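Local coordinates for putative nucleoprotein (Infectious salmon anemia virus, PDB 4EWC), which encapsidates the negative-strand viral RNA, protecting it from nucleases and forming the ribonucleoprotein that serves as template for transcription and replication, at residues A[261-266]-A[309-314]; A[294-299]-A[384-389]; A[428-433]-A[439-444]. One frame throughout, in Å; residues are numbered along the deposited sequence.

In the fold
All three contacts are buried, but at different depths. Contacts 1 and 2 have centres about 9 and 8 Å from the centre of the chain; that of contact 3 lies about 18 Å from it. Contacts 1 and 2 adjoin, with centres about 6 Å apart. A salt bridge between K266 and E296 joins them, and N310 probably pairs its backbone with T387. Contact 1 sets a helix against a loop, and contact 2 sets two loops against each other. Both mix charge with methyl or sulfur packing. Contact 3 is separate, its centre about 24 Å from the other two centres. It is wholly apolar and holds a strand to the helix that follows it.

Contact 1: A[261-266]-A[309-314]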
HETATM    1  N   MSE A 261       9.987 -17.251  27.434  1.00 44.66           N
HETATM    2  CA  MSE A 261      10.715 -17.795  26.293  1.00 45.88           C
HETATM    3  C   MSE A 261       9.776 -17.990  25.083  1.00 43.86           C
HETATM    4  O   MSE A 261      10.156 -17.740  23.962  1.00 40.72           O
HETATM    5  CB  MSE A 261      11.460 -19.071  26.691  1.00 43.26           C
HETATM    6  CG  MSE A 261      12.664 -18.796  27.581  1.00 41.69           C
HETATM    7 SE   MSE A 261      14.080 -17.880  26.520  0.79 45.13          SE
HETATM    8  CE  MSE A 261      14.477 -19.319  25.309  1.00 48.24           C
ATOM      9  N   ALA A 262       8.535 -18.372  25.332  1.00 41.76           N
ATOM     10  CA  ALA A 262       7.553 -18.427  24.265  1.00 45.78           C
ATOM     11  C   ALA A 262       7.311 -17.055  23.628  1.00 44.51           C
ATOM     12  O   ALA A 262       7.197 -16.945  22.408  1.00 46.26           O
ATOM     13  CB  ALA A 262       6.234 -19.029  24.763  1.00 43.83           C
ATOM     14  N   LEU A 263       7.252 -16.011  24.444  1.00 43.29           N
ATOM     15  CA  LEU A 263       6.970 -14.670  23.939  1.00 43.30           C
ATOM     16  C   LEU A 263       8.140 -14.138  23.131  1.00 42.43           C
ATOM     17  O   LEU A 263       7.960 -13.524  22.065  1.00 39.50           O
ATOM     18  CB  LEU A 263       6.632 -13.718  25.090  1.00 44.46           C
ATOM     19  CG  LEU A 263       5.299 -14.035  25.774  1.00 46.58           C
ATOM     20  CD1 LEU A 263       5.098 -13.191  27.033  1.00 41.73           C
ATOM     21  CD2 LEU A 263       4.169 -13.798  24.790  1.00 44.98           C
ATOM     22  N   ILE A 264       9.336 -14.386  23.656  1.00 41.72           N
ATOM     23  CA  ILE A 264      10.581 -13.976  23.005  1.00 45.31           C
ATOM     24  C   ILE A 264      10.921 -14.835  21.769  1.00 44.00           C
ATOM     25  O   ILE A 264      11.327 -14.322  20.719  1.00 40.40           O
ATOM     26  CB  ILE A 264      11.744 -13.981  24.028  1.00 43.48           C
ATOM     27  CG1 ILE A 264      11.367 -13.094  25.215  1.00 42.43           C
ATOM     28  CG2 ILE A 264      13.045 -13.502  23.416  1.00 37.71           C
ATOM     29  CD1 ILE A 264      12.405 -13.073  26.341  1.00 38.69           C
HETATM   30  N   MSE A 265      10.746 -16.144  21.881  1.00 44.58           N
HETATM   31  CA  MSE A 265      10.956 -16.986  20.704  1.00 44.96           C
HETATM   32  C   MSE A 265       9.979 -16.666  19.568  1.00 44.63           C
HETATM   33  O   MSE A 265      10.387 -16.683  18.412  1.00 48.64           O
HETATM   34  CB  MSE A 265      11.062 -18.492  21.041  1.00 41.29           C
HETATM   35  CG  MSE A 265      12.270 -18.858  21.940  1.00 44.26           C
HETATM   36 SE   MSE A 265      14.048 -18.272  21.286  0.78 53.22          SE
HETATM   37  CE  MSE A 265      14.020 -16.354  21.497  1.00 55.96           C
ATOM     38  N   LYS A 266       8.730 -16.324  19.898  1.00 36.74           N
ATOM     39  CA  LYS A 266       7.790 -15.854  18.883  1.00 37.45           C
ATOM     40  C   LYS A 266       8.353 -14.686  18.071  1.00 40.63           C
ATOM     41  O   LYS A 266       8.201 -14.626  16.852  1.00 41.63           O
ATOM     42  CB  LYS A 266       6.418 -15.484  19.454  1.00 38.73           C
ATOM     43  CG  LYS A 266       5.394 -15.081  18.382  1.00 37.25           C
ATOM     44  CD  LYS A 266       4.000 -14.773  18.950  1.00 47.50           C
ATOM     45  CE  LYS A 266       2.975 -14.404  17.855  1.00 42.68           C
ATOM     46  NZ  LYS A 266       2.673 -15.537  16.950  1.00 39.58           N
ATOM     47  N   ARG A 309      -0.075 -21.300  24.508  1.00 52.87           N
ATOM     48  CA  ARG A 309      -0.706 -21.808  23.299  1.00 52.97           C
ATOM     49  C   ARG A 309      -1.003 -20.734  22.253  1.00 50.47           C
ATOM     50  O   ARG A 309      -0.657 -20.905  21.102  1.00 52.24           O
ATOM     51  CB  ARG A 309      -1.969 -22.597  23.644  1.00 53.38           C
ATOM     52  CG  ARG A 309      -1.692 -24.008  24.142  1.00 63.59           C
ATOM     53  CD  ARG A 309      -1.141 -24.859  23.018  1.00 72.31           C
ATOM     54  NE  ARG A 309      -0.111 -25.802  23.465  1.00 76.20           N
ATOM     55  CZ  ARG A 309       0.729 -26.439  22.645  1.00 76.75           C
ATOM     56  NH1 ARG A 309       0.656 -26.242  21.326  1.00 68.83           N
ATOM     57  NH2 ARG A 309       1.637 -27.273  23.141  1.00 74.04           N
ATOM     58  N   ASN A 310      -1.604 -19.623  22.660  1.00 51.55           N
ATOM     59  CA  ASN A 310      -1.999 -18.580  21.714  1.00 48.27           C
ATOM     60  C   ASN A 310      -0.848 -17.795  21.052  1.00 48.94           C
ATOM     61  O   ASN A 310      -1.107 -16.890  20.263  1.00 46.11           O
ATOM     62  CB  ASN A 310      -2.996 -17.595  22.341  1.00 46.23           C
ATOM     63  CG  ASN A 310      -4.244 -18.276  22.923  1.00 47.91           C
ATOM     64  OD1 ASN A 310      -4.653 -19.337  22.480  1.00 47.58           O
ATOM     65  ND2 ASN A 310      -4.853 -17.637  23.915  1.00 42.39           N
ATOM     66  N   CYS A 311       0.406 -18.104  21.383  1.00 47.15           N
ATOM     67  CA  CYS A 311       1.538 -17.553  20.620  1.00 48.61           C
ATOM     68  C   CYS A 311       1.692 -18.321  19.299  1.00 51.10           C
ATOM     69  O   CYS A 311       2.435 -17.912  18.392  1.00 45.85           O
ATOM     70  CB  CYS A 311       2.835 -17.676  21.415  1.00 49.74           C
ATOM     71  SG  CYS A 311       2.964 -16.609  22.853  1.00 51.42           S
ATOM     72  N   GLY A 312       0.953 -19.429  19.215  1.00 50.40           N
ATOM     73  CA  GLY A 312       1.189 -20.460  18.237  1.00 46.20           C
ATOM     74  C   GLY A 312       0.388 -20.474  16.956  1.00 53.90           C
ATOM     75  O   GLY A 312       0.788 -21.144  16.009  1.00 63.13           O
ATOM     76  N   GLY A 313      -0.740 -19.785  16.875  1.00 51.44           N
ATOM     77  CA  GLY A 313      -1.450 -19.759  15.594  1.00 48.50           C
ATOM     78  C   GLY A 313      -2.369 -20.962  15.389  1.00 49.28           C
ATOM     79  O   GLY A 313      -1.930 -22.112  15.440  1.00 44.67           O
ATOM     80  N   VAL A 314      -3.642 -20.679  15.129  1.00 44.77           N
ATOM     81  CA  VAL A 314      -4.702 -21.674  15.209  1.00 45.46           C
ATOM     82  C   VAL A 314      -4.543 -22.911  14.297  1.00 49.78           C
ATOM     83  O   VAL A 314      -5.040 -23.992  14.633  1.00 45.97           O
ATOM     84  CB  VAL A 314      -6.116 -21.000  15.091  1.00 43.47           C
ATOM     85  CG1 VAL A 314      -6.474 -20.704  13.653  1.00 45.05           C
ATOM     86  CG2 VAL A 314      -7.183 -21.809  15.801  1.00 39.14           C
TER
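K266 and L263 reach C311 from the helix, each meeting a different part of it. The ammonium NZ of K266 donates a hydrogen bond to C311 O, at 2.8 Å. The donor stands above the carbonyl plane, 35° out of it. The lysine chain leaves the helix with CG opposite the backbone N (chi1 -176°) and stays straight as far as CE. It bends only at chi4 (66°), which turns NZ onto C311 O. On the way, K266 CD passes C311 CB at 4.0 Å. The sulfur faces the helix itself. L263 CD2 touches C311 SG at 3.6 Å, and A262 CB lies at its margin, 4.5 Å from SG. A262, L263 and K266 follow the helix spacing i, i+1, i+4, so they share the face turned to the loop. K266 N is bonded to A262 O at 3.0 Å, which fixes the two residues one turn apart.

C311 ends the short 3-10 segment 309-311, closed by G312 N to R309 O. A probable backbone bond between N310 and T387 ties this loop to the chain beside it. Around this core, L305 and T387 also pack on C311, and M308 and M143 pack on L263. Y304 of helix 302-305 lies against A262.

Contact 1 thus fastens helix 253-269 to the loop between helices 302-305 and 315-326. The sulfur of C311 makes a separate apolar patch with L263 and A262. The K266 ammonium is buried, with both a carbonyl and the carboxylate of E296 as partners. This setting probably keeps the lysine charged.

Contact 2: A[294-299]-A[384-389]; sequences LAEGAN and PRTTKC
E296 meets T386 from the opposite direction, carboxylate against methyl. The E296 CB points toward segment 384-389. CG then sits between the backbone N and the carbonyl carbon (chi1 81°), and the chain runs extended beyond it. This carries the carboxylate across a gap of 9.7 Å between the CA atoms of E296 and T386. CD comes within 4.1 Å of T386 CG2. OE1 is the atom that makes the touch, 3.4 Å from the same methyl. OE1 also lies 4.2 Å from K388 NZ, which is near but too far for a salt bridge. Its firm partner is K266 of helix 253-269, which forms a salt bridge with it.

Each loop is braced on its own side. E296 and G297 are the middle residues of a type II turn from A295 to A298, closed by A298 N to A295 O at 3.2 Å. G297 takes the positive phi of the third position. T386 OG1 bonds within its own loop, to P384 O at 3.0 Å, from above the carbonyl plane. CG2 is the branch that touches E296. K388 NZ spends its bonds elsewhere, on V450 O and on S521 O of the second subunit. G523 of that subunit packs on T386.

Contact 2 joins the loop before helix 302-305 to the loop after helix 369-381. The carboxylate is buried beside one lysine in a salt bridge and a second nearby. The K266 bridge, and less so the nearby K388, would probably favour its ionised form.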
ATOM      1  N   LEU A 294      -2.571 -18.586   9.120  1.00 42.58           N
ATOM      2  CA  LEU A 294      -2.995 -19.103  10.409  1.00 40.71           C
ATOM      3  C   LEU A 294      -1.928 -19.956  11.088  1.00 42.01           C
ATOM      4  O   LEU A 294      -2.193 -20.566  12.132  1.00 41.01           O
ATOM      5  CB  LEU A 294      -4.274 -19.924  10.264  1.00 42.84           C
ATOM      6  CG  LEU A 294      -5.420 -19.194   9.564  1.00 44.95           C
ATOM      7  CD1 LEU A 294      -6.586 -20.152   9.360  1.00 40.79           C
ATOM      8  CD2 LEU A 294      -5.824 -17.936  10.324  1.00 38.60           C
ATOM      9  N   ALA A 295      -0.725 -19.985  10.515  1.00 41.77           N
ATOM     10  CA  ALA A 295       0.334 -20.831  11.049  1.00 41.87           C
ATOM     11  C   ALA A 295       1.486 -20.056  11.693  1.00 44.65           C
ATOM     12  O   ALA A 295       2.591 -20.591  11.797  1.00 47.27           O
ATOM     13  CB  ALA A 295       0.863 -21.750   9.973  1.00 38.94           C
ATOM     14  N   GLU A 296       1.243 -18.818  12.128  1.00 40.33           N
ATOM     15  CA  GLU A 296       2.302 -18.042  12.767  1.00 44.30           C
ATOM     16  C   GLU A 296       2.910 -18.801  13.954  1.00 46.10           C
ATOM     17  O   GLU A 296       2.201 -19.451  14.704  1.00 47.21           O
ATOM     18  CB  GLU A 296       1.819 -16.643  13.183  1.00 43.11           C
ATOM     19  CG  GLU A 296       1.042 -16.575  14.485  1.00 42.80           C
ATOM     20  CD  GLU A 296       0.306 -15.253  14.655  1.00 47.27           C
ATOM     21  OE1 GLU A 296       0.737 -14.385  15.474  1.00 42.01           O
ATOM     22  OE2 GLU A 296      -0.711 -15.086  13.943  1.00 42.74           O
ATOM     23  N   GLY A 297       4.230 -18.761  14.081  1.00 41.41           N
ATOM     24  CA  GLY A 297       4.908 -19.313  15.242  1.00 41.32           C
ATOM     25  C   GLY A 297       4.874 -20.819  15.373  1.00 48.11           C
ATOM     26  O   GLY A 297       5.250 -21.365  16.414  1.00 48.14           O
ATOM     27  N   ALA A 298       4.422 -21.491  14.318  1.00 47.10           N
ATOM     28  CA  ALA A 298       4.426 -22.961  14.240  1.00 48.76           C
ATOM     29  C   ALA A 298       5.735 -23.663  14.713  1.00 53.16           C
ATOM     30  O   ALA A 298       5.696 -24.786  15.222  1.00 53.33           O
ATOM     31  CB  ALA A 298       4.062 -23.397  12.837  1.00 45.33           C
ATOM     32  N   ASN A 299       6.876 -22.998  14.564  1.00 50.26           N
ATOM     33  CA  ASN A 299       8.150 -23.573  14.978  1.00 54.83           C
ATOM     34  C   ASN A 299       8.673 -23.104  16.349  1.00 58.41           C
ATOM     35  O   ASN A 299       9.869 -23.266  16.649  1.00 56.93           O
ATOM     36  CB  ASN A 299       9.223 -23.254  13.935  1.00 54.77           C
ATOM     37  CG  ASN A 299       9.394 -21.763  13.730  1.00 55.32           C
ATOM     38  OD1 ASN A 299       8.432 -20.991  13.873  1.00 57.35           O
ATOM     39  ND2 ASN A 299      10.611 -21.342  13.390  1.00 56.96           N
ATOM     40  N   PRO A 384      -8.015 -15.751  15.335  1.00 49.99           N
ATOM     41  CA  PRO A 384      -8.138 -16.383  16.660  1.00 47.65           C
ATOM     42  C   PRO A 384      -7.434 -15.553  17.730  1.00 48.53           C
ATOM     43  O   PRO A 384      -6.686 -14.635  17.376  1.00 50.95           O
ATOM     44  CB  PRO A 384      -7.398 -17.712  16.475  1.00 47.71           C
ATOM     45  CG  PRO A 384      -6.371 -17.409  15.407  1.00 44.24           C
ATOM     46  CD  PRO A 384      -7.039 -16.440  14.470  1.00 46.10           C
ATOM     47  N   ARG A 385      -7.643 -15.869  19.006  1.00 49.31           N
ATOM     48  CA  ARG A 385      -6.965 -15.133  20.079  1.00 50.22           C
ATOM     49  C   ARG A 385      -5.467 -15.317  19.970  1.00 50.65           C
ATOM     50  O   ARG A 385      -4.970 -16.437  19.959  1.00 52.97           O
ATOM     51  CB  ARG A 385      -7.437 -15.591  21.455  1.00 50.64           C
ATOM     52  CG  ARG A 385      -8.882 -15.295  21.732  1.00 58.64           C
ATOM     53  CD  ARG A 385      -9.321 -15.855  23.070  1.00 54.36           C
ATOM     54  NE  ARG A 385     -10.768 -15.788  23.186  1.00 61.55           N
ATOM     55  CZ  ARG A 385     -11.426 -14.694  23.555  1.00 75.18           C
ATOM     56  NH1 ARG A 385     -10.753 -13.583  23.846  1.00 70.34           N
ATOM     57  NH2 ARG A 385     -12.755 -14.708  23.637  1.00 68.93           N
ATOM     58  N   THR A 386      -4.752 -14.208  19.892  1.00 45.99           N
ATOM     59  CA  THR A 386      -3.317 -14.256  19.678  1.00 45.43           C
ATOM     60  C   THR A 386      -2.584 -13.518  20.787  1.00 46.39           C
ATOM     61  O   THR A 386      -2.888 -12.377  21.089  1.00 42.97           O
ATOM     62  CB  THR A 386      -2.933 -13.608  18.337  1.00 41.34           C
ATOM     63  OG1 THR A 386      -3.728 -14.176  17.300  1.00 52.59           O
ATOM     64  CG2 THR A 386      -1.464 -13.840  18.029  1.00 42.53           C
ATOM     65  N   THR A 387      -1.609 -14.178  21.382  1.00 44.57           N
ATOM     66  CA  THR A 387      -0.768 -13.528  22.350  1.00 49.09           C
ATOM     67  C   THR A 387       0.630 -13.375  21.750  1.00 45.40           C
ATOM     68  O   THR A 387       0.983 -14.123  20.852  1.00 47.51           O
ATOM     69  CB  THR A 387      -0.758 -14.286  23.708  1.00 49.60           C
ATOM     70  OG1 THR A 387       0.161 -13.654  24.597  1.00 55.57           O
ATOM     71  CG2 THR A 387      -0.317 -15.687  23.535  1.00 51.07           C
ATOM     72  N   LYS A 388       1.393 -12.390  22.234  1.00 42.38           N
ATOM     73  CA  LYS A 388       2.725 -12.033  21.715  1.00 42.09           C
ATOM     74  C   LYS A 388       3.257 -10.823  22.471  1.00 42.48           C
ATOM     75  O   LYS A 388       2.507 -10.132  23.159  1.00 42.52           O
ATOM     76  CB  LYS A 388       2.664 -11.655  20.231  1.00 40.33           C
ATOM     77  CG  LYS A 388       1.929 -10.344  20.000  1.00 37.63           C
ATOM     78  CD  LYS A 388       2.055  -9.852  18.593  1.00 40.76           C
ATOM     79  CE  LYS A 388       1.231 -10.674  17.610  1.00 38.47           C
ATOM     80  NZ  LYS A 388       1.541 -10.322  16.199  1.00 39.42           N
ATOM     81  N   CYS A 389       4.555 -10.556  22.332  1.00 43.80           N
ATOM     82  CA  CYS A 389       5.167  -9.327  22.867  1.00 42.79           C
ATOM     83  C   CYS A 389       5.806  -8.451  21.793  1.00 41.95           C
ATOM     84  O   CYS A 389       6.126  -8.897  20.686  1.00 38.64           O
ATOM     85  CB  CYS A 389       6.198  -9.633  23.947  1.00 39.71           C
ATOM     86  SG  CYS A 389       7.719 -10.307  23.333  1.00 39.18           S
TER

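Contact 3: A[428-433]-A[439-444]; sequences LKVGVN and SVARTC
Strand residues V430 and V432 face one side of helix 438-449, and V432 and A441 have the nearest CA atoms, 7.6 Å apart, with no backbone bond between the two segments. The contact is made by methyl groups. V430, A441 and V432 all point their CB toward the opposing segment. V430 turns CG2 opposite its backbone N, and this branch meets A441 CB at 4.0 Å. V432 offers CG1, which lies 4.4 Å from the same CB. The single A441 methyl therefore stands across from the pair, closer to V430. The two branches, V430 CG2 and V432 CG1, are themselves 4.3 Å apart, so the three methyl carbons are in mutual van der Waals range. The short A441 side chain is consistent with the close CA spacing.

The helix keeps its own pattern here. T443 N bonds to S439 O at 3.2 Å and C444 N to V440 O at 3.0 Å. These bonds span A441, which lies within the regular helix. The connection from strand to helix is short, and N433 OD1 steadies it by accepting bonds from T435 N and F436 N.

The strand is one edge of a two-stranded antiparallel sheet with 488-491, where V430 pairs with Q490 and V432 with T488. The contact closes a strand-loop-helix unit in the C-terminal family region, with strand 488-491 paired to the strand and W174 of helix 174-188 packed on both segments, against V430 and C444.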
ATOM      1  N   LEU A 428      22.383  -0.323  17.009  1.00 60.66           N
ATOM      2  CA  LEU A 428      22.442  -1.645  16.411  1.00 53.91           C
ATOM      3  C   LEU A 428      23.273  -1.629  15.139  1.00 54.41           C
ATOM      4  O   LEU A 428      23.305  -0.634  14.404  1.00 55.14           O
ATOM      5  CB  LEU A 428      21.018  -2.135  16.098  1.00 57.19           C
ATOM      6  CG  LEU A 428      20.889  -3.473  15.352  1.00 54.11           C
ATOM      7  CD1 LEU A 428      21.490  -4.611  16.170  1.00 51.21           C
ATOM      8  CD2 LEU A 428      19.457  -3.767  14.997  1.00 49.50           C
ATOM      9  N   LYS A 429      23.960  -2.731  14.889  1.00 50.90           N
ATOM     10  CA  LYS A 429      24.674  -2.890  13.635  1.00 54.04           C
ATOM     11  C   LYS A 429      24.243  -4.186  12.957  1.00 56.62           C
ATOM     12  O   LYS A 429      23.676  -5.081  13.588  1.00 57.80           O
ATOM     13  CB  LYS A 429      26.184  -2.855  13.864  1.00 54.51           C
ATOM     14  CG  LYS A 429      26.653  -1.518  14.383  1.00 53.31           C
ATOM     15  CD  LYS A 429      28.107  -1.283  14.117  1.00 63.32           C
ATOM     16  CE  LYS A 429      28.682  -0.316  15.131  1.00 75.39           C
ATOM     17  NZ  LYS A 429      28.770  -0.947  16.496  1.00 72.22           N
ATOM     18  N   VAL A 430      24.482  -4.278  11.662  1.00 52.65           N
ATOM     19  CA  VAL A 430      24.042  -5.450  10.929  1.00 52.08           C
ATOM     20  C   VAL A 430      25.042  -5.799   9.829  1.00 52.54           C
ATOM     21  O   VAL A 430      25.757  -4.933   9.337  1.00 52.02           O
ATOM     22  CB  VAL A 430      22.600  -5.252  10.366  1.00 48.86           C
ATOM     23  CG1 VAL A 430      22.569  -4.124   9.343  1.00 49.06           C
ATOM     24  CG2 VAL A 430      22.051  -6.541   9.792  1.00 41.98           C
ATOM     25  N   GLY A 431      25.120  -7.079   9.491  1.00 45.80           N
ATOM     26  CA  GLY A 431      25.899  -7.520   8.360  1.00 52.03           C
ATOM     27  C   GLY A 431      25.009  -7.589   7.138  1.00 54.18           C
ATOM     28  O   GLY A 431      23.946  -8.209   7.189  1.00 54.21           O
ATOM     29  N   VAL A 432      25.423  -6.950   6.047  1.00 53.65           N
ATOM     30  CA  VAL A 432      24.605  -6.933   4.843  1.00 52.60           C
ATOM     31  C   VAL A 432      25.426  -7.233   3.590  1.00 57.38           C
ATOM     32  O   VAL A 432      26.650  -7.120   3.592  1.00 58.59           O
ATOM     33  CB  VAL A 432      23.831  -5.595   4.678  1.00 55.30           C
ATOM     34  CG1 VAL A 432      22.733  -5.464   5.732  1.00 54.12           C
ATOM     35  CG2 VAL A 432      24.772  -4.418   4.754  1.00 52.30           C
ATOM     36  N   ASN A 433      24.743  -7.627   2.522  1.00 57.62           N
ATOM     37  CA  ASN A 433      25.408  -8.025   1.298  1.00 53.06           C
ATOM     38  C   ASN A 433      24.472  -7.908   0.085  1.00 58.29           C
ATOM     39  O   ASN A 433      23.416  -7.293   0.181  1.00 57.32           O
ATOM     40  CB  ASN A 433      26.027  -9.420   1.448  1.00 51.78           C
ATOM     41  CG  ASN A 433      24.990 -10.534   1.592  1.00 54.48           C
ATOM     42  OD1 ASN A 433      23.907 -10.483   1.013  1.00 56.76           O
ATOM     43  ND2 ASN A 433      25.344 -11.568   2.342  1.00 51.97           N
ATOM     44  N   SER A 439      17.563  -3.228   3.224  1.00 50.17           N
ATOM     45  CA  SER A 439      16.111  -3.200   3.214  1.00 49.81           C
ATOM     46  C   SER A 439      15.529  -4.565   3.581  1.00 47.91           C
ATOM     47  O   SER A 439      14.436  -4.650   4.135  1.00 46.60           O
ATOM     48  CB  SER A 439      15.593  -2.745   1.857  1.00 41.18           C
ATOM     49  OG  SER A 439      15.838  -3.748   0.917  1.00 55.58           O
ATOM     50  N   VAL A 440      16.253  -5.632   3.267  1.00 47.82           N
ATOM     51  CA  VAL A 440      15.884  -6.967   3.742  1.00 48.47           C
ATOM     52  C   VAL A 440      15.993  -7.046   5.265  1.00 51.88           C
ATOM     53  O   VAL A 440      15.063  -7.488   5.944  1.00 48.50           O
ATOM     54  CB  VAL A 440      16.782  -8.056   3.137  1.00 50.29           C
ATOM     55  CG1 VAL A 440      16.470  -9.419   3.765  1.00 49.46           C
ATOM     56  CG2 VAL A 440      16.595  -8.125   1.639  1.00 52.65           C
ATOM     57  N   ALA A 441      17.130  -6.595   5.797  1.00 52.05           N
ATOM     58  CA  ALA A 441      17.365  -6.616   7.237  1.00 47.45           C
ATOM     59  C   ALA A 441      16.305  -5.802   7.962  1.00 50.41           C
ATOM     60  O   ALA A 441      15.782  -6.242   8.990  1.00 49.58           O
ATOM     61  CB  ALA A 441      18.767  -6.113   7.568  1.00 42.55           C
ATOM     62  N   ARG A 442      15.976  -4.627   7.423  1.00 48.91           N
ATOM     63  CA  ARG A 442      14.928  -3.791   8.014  1.00 49.54           C
ATOM     64  C   ARG A 442      13.558  -4.493   8.051  1.00 48.19           C
ATOM     65  O   ARG A 442      12.802  -4.360   9.018  1.00 46.41           O
ATOM     66  CB  ARG A 442      14.855  -2.441   7.303  1.00 47.23           C
ATOM     67  CG  ARG A 442      16.131  -1.640   7.501  1.00 54.14           C
ATOM     68  CD  ARG A 442      16.128  -0.322   6.752  1.00 54.96           C
ATOM     69  NE  ARG A 442      15.353   0.674   7.461  1.00 56.66           N
ATOM     70  CZ  ARG A 442      15.808   1.380   8.490  1.00 58.48           C
ATOM     71  NH1 ARG A 442      17.046   1.199   8.930  1.00 46.41           N
ATOM     72  NH2 ARG A 442      15.012   2.266   9.085  1.00 62.83           N
ATOM     73  N   THR A 443      13.264  -5.268   7.012  1.00 45.27           N
ATOM     74  CA  THR A 443      12.046  -6.073   6.973  1.00 45.49           C
ATOM     75  C   THR A 443      12.069  -7.168   8.052  1.00 45.24           C
ATOM     76  O   THR A 443      11.039  -7.495   8.627  1.00 47.36           O
ATOM     77  CB  THR A 443      11.800  -6.692   5.563  1.00 47.53           C
ATOM     78  OG1 THR A 443      11.693  -5.656   4.577  1.00 50.28           O
ATOM     79  CG2 THR A 443      10.526  -7.491   5.534  1.00 39.85           C
ATOM     80  N   CYS A 444      13.243  -7.722   8.325  1.00 43.27           N
ATOM     81  CA  CYS A 444      13.386  -8.790   9.304  1.00 44.13           C
ATOM     82  C   CYS A 444      13.200  -8.287  10.734  1.00 49.38           C
ATOM     83  O   CYS A 444      12.725  -9.009  11.619  1.00 48.81           O
ATOM     84  CB  CYS A 444      14.759  -9.436   9.158  1.00 46.64           C
ATOM     85  SG  CYS A 444      14.817 -10.527   7.771  1.00 43.12           S
TER